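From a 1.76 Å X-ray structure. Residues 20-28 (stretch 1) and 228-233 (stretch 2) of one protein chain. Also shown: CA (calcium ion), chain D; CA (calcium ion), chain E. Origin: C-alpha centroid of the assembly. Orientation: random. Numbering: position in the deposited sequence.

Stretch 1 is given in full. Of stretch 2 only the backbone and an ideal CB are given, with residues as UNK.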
# COMPACT_ATOMS: atom_id res chain seq x y z
N GLN A 20 -8.33 -22.83 -5.42
CA GLN A 20 -7.52 -22.67 -6.63
C GLN A 20 -6.36 -21.68 -6.50
O GLN A 20 -5.49 -21.64 -7.36
CB GLN A 20 -8.38 -22.32 -7.85
CG GLN A 20 -8.86 -20.87 -7.93
CD GLN A 20 -10.09 -20.59 -7.07
OE1 GLN A 20 -10.46 -21.39 -6.21
NE2 GLN A 20 -10.71 -19.43 -7.30
N THR A 21 -6.35 -20.88 -5.43
CA THR A 21 -5.20 -20.01 -5.17
C THR A 21 -4.37 -20.55 -4.01
O THR A 21 -3.53 -19.84 -3.46
CB THR A 21 -5.61 -18.54 -4.89
OG1 THR A 21 -6.23 -18.44 -3.60
CG2 THR A 21 -6.57 -18.04 -5.96
N GLY A 22 -4.62 -21.80 -3.64
CA GLY A 22 -3.85 -22.46 -2.59
C GLY A 22 -4.47 -22.35 -1.21
O GLY A 22 -3.83 -22.70 -0.21
N GLY A 23 -5.71 -21.88 -1.14
CA GLY A 23 -6.40 -21.73 0.12
C GLY A 23 -7.40 -22.83 0.42
O GLY A 23 -7.23 -23.98 -0.00
N THR A 24 -8.44 -22.48 1.15
CA THR A 24 -9.43 -23.46 1.60
C THR A 24 -10.71 -23.28 0.81
O THR A 24 -11.23 -22.16 0.72
CB THR A 24 -9.74 -23.26 3.08
OG1 THR A 24 -8.53 -23.35 3.84
CG2 THR A 24 -10.73 -24.32 3.57
N ALA A 25 -11.22 -24.36 0.23
CA ALA A 25 -12.48 -24.28 -0.51
C ALA A 25 -13.58 -23.68 0.36
O ALA A 25 -13.72 -24.00 1.54
CB ALA A 25 -12.89 -25.66 -1.05
N ASP A 26 -14.36 -22.78 -0.25
CA ASP A 26 -15.50 -22.09 0.38
C ASP A 26 -15.15 -20.97 1.36
O ASP A 26 -16.04 -20.42 2.02
CB ASP A 26 -16.51 -23.06 1.02
CG ASP A 26 -17.90 -22.44 1.10
OD1 ASP A 26 -18.28 -21.76 0.13
OD2 ASP A 26 -18.59 -22.62 2.12
N ALA A 27 -13.87 -20.62 1.45
CA ALA A 27 -13.48 -19.41 2.16
C ALA A 27 -13.69 -18.26 1.19
O ALA A 27 -12.77 -17.83 0.50
CB ALA A 27 -12.02 -19.48 2.60
N ASP A 28 -14.93 -17.80 1.10
CA ASP A 28 -15.32 -16.80 0.11
C ASP A 28 -16.67 -16.23 0.51
O ASP A 28 -17.26 -16.63 1.52
CB ASP A 28 -15.36 -17.40 -1.31
CG ASP A 28 -16.37 -18.55 -1.44
OD1 ASP A 28 -17.51 -18.40 -0.96
OD2 ASP A 28 -16.01 -19.58 -2.04
N UNK A 228 -9.63 -10.66 5.60
CA UNK A 228 -9.44 -12.11 5.70
C UNK A 228 -8.72 -12.65 4.46
O UNK A 228 -8.64 -11.97 3.42
CB UNK A 228 -10.79 -12.81 5.88
N UNK A 229 -8.20 -13.87 4.57
CA UNK A 229 -7.45 -14.47 3.48
C UNK A 229 -8.11 -15.73 2.91
O UNK A 229 -9.23 -16.09 3.29
CB UNK A 229 -6.04 -14.80 3.96
N UNK A 230 -7.42 -16.37 1.98
CA UNK A 230 -8.01 -17.49 1.24
C UNK A 230 -8.19 -18.75 2.10
O UNK A 230 -8.76 -19.73 1.62
CB UNK A 230 -7.14 -17.82 0.03
N UNK A 231 -7.67 -18.74 3.32
CA UNK A 231 -7.88 -19.84 4.26
C UNK A 231 -8.92 -19.45 5.31
O UNK A 231 -9.13 -20.18 6.29
CB UNK A 231 -6.56 -20.23 4.93
N UNK A 232 -9.56 -18.30 5.11
CA UNK A 232 -10.48 -17.74 6.09
C UNK A 232 -9.82 -17.36 7.42
O UNK A 232 -10.51 -17.19 8.43
CB UNK A 232 -11.61 -18.74 6.35
N UNK A 233 -8.49 -17.21 7.43
CA UNK A 233 -7.81 -16.61 8.59
C UNK A 233 -8.10 -15.13 8.57
O UNK A 233 -8.50 -14.59 7.53
CB UNK A 233 -6.30 -16.87 8.57
CA CA D . -18.32 -20.71 -1.90
CA CA E . -20.39 -21.10 1.26

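Position 228 has phi/psi of -120/164, an extended conformation, and its ideal CB finds no atom of stretch 1 within 5.5 Å. Stretch 1 therefore sets no preference, and almost any side chain would be compatible. The deposited residue is T228, with chi1 at 62° (p); it makes no contact across the interface.

At position 229 the CA-to-CB bond points away from stretch 1, so stretch 1 says little about this position, and the clue that remains visible is the local backbone. A type I turn runs from 229 to 232, closed by the backbone bond from 232 N to 229 O (2.9 Å). A short acceptor at the first position of such a turn, as in Asp, Asn or Ser, can reach amides further along. The residue is D229: with chi1 at 67° (p), its OD1 accepts from the N of 231 (2.9 Å) and the N of 233 (2.9 Å).

Position 230 faces stretch 1 mainly through its backbone. T24 N donates to 230 O at 2.8 Å with an N-H...O angle of 172°, and G23 CA lies 3.4 Å from the same oxygen in a CA-H...O contact; an ideal CB on G23 would stand 2.3 Å from 230 O, a clash. The ideal CB of 230 points sideways, 3.8 Å from T21 OG1 and 4.0 Å from G23 CA, which favours a small residue such as Ser, Ala or Gly. It is S230, with chi1 at 64° (p). One water links the two stretches, lying 2.7 Å from S230 OG and donating to T21 O at 2.7 Å.

Position 231 has phi/psi of -103/8 and a sideways CB, 3.8 Å from T24 OG1. Open space beside G22 and G23 would admit a long, flexible chain, such as Arg, Lys or Gln. R231 runs its aliphatic part past glycine, with CD 3.8 Å from G23 CA, then turns back so that NH1 donates to S230 OG (3.0 Å). Its NH2 lies 3.3 Å from D229 OD2, a salt bridge of charge alone. A second water joins T24 OG1 (2.7 Å) to R231 O (2.9 Å).

Position 232 has a positive phi (63/19), which favours Gly, Asn or Asp. Its CB points toward stretch 1, 3.8 Å from A27 CB, a methyl that offers packing but no polar partner. D232 packs its CG 3.5 Å from A27 CB, while its carboxylate oxygens bond elsewhere in the structure.

Position 233 is out of reach, leaving its choice open. N233 donates from ND2 to D229 OD2 at 3.0 Å.

Stretch 2 (228-233) TDSRDN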
# COMPACT_ATOMS: atom_id res chain seq x y z
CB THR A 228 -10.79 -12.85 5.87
OG1 THR A 228 -11.63 -12.61 4.73
CG2 THR A 228 -11.50 -12.37 7.12
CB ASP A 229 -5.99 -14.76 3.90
CG ASP A 229 -5.88 -15.85 4.96
OD1 ASP A 229 -6.81 -16.68 5.10
OD2 ASP A 229 -4.85 -15.88 5.67
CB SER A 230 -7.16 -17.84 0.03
OG SER A 230 -5.87 -18.28 0.44
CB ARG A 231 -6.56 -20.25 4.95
CG ARG A 231 -5.57 -20.95 4.04
CD ARG A 231 -4.84 -19.96 3.14
NE ARG A 231 -3.79 -19.24 3.86
CZ ARG A 231 -3.31 -18.05 3.49
NH1 ARG A 231 -3.82 -17.43 2.44
NH2 ARG A 231 -2.34 -17.47 4.19
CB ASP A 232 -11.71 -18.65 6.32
CG ASP A 232 -12.97 -18.12 5.63
OD1 ASP A 232 -12.95 -16.99 5.10
OD2 ASP A 232 -13.99 -18.85 5.61
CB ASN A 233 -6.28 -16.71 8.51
CG ASN A 233 -5.76 -18.13 8.33
OD1 ASN A 233 -6.18 -19.06 9.02
ND2 ASN A 233 -4.78 -18.28 7.43
O HOH W 1 -3.63 -18.76 -0.94
O HOH W 2 -8.74 -23.04 6.47
O HOH W 3 -19.90 -22.18 -2.76
O HOH W 4 -16.83 -22.18 -2.88
O HOH W 5 -19.02 -19.37 -4.00
O HOH W 6 -21.37 -22.46 -0.24
O HOH W 7 -22.15 -22.42 2.43
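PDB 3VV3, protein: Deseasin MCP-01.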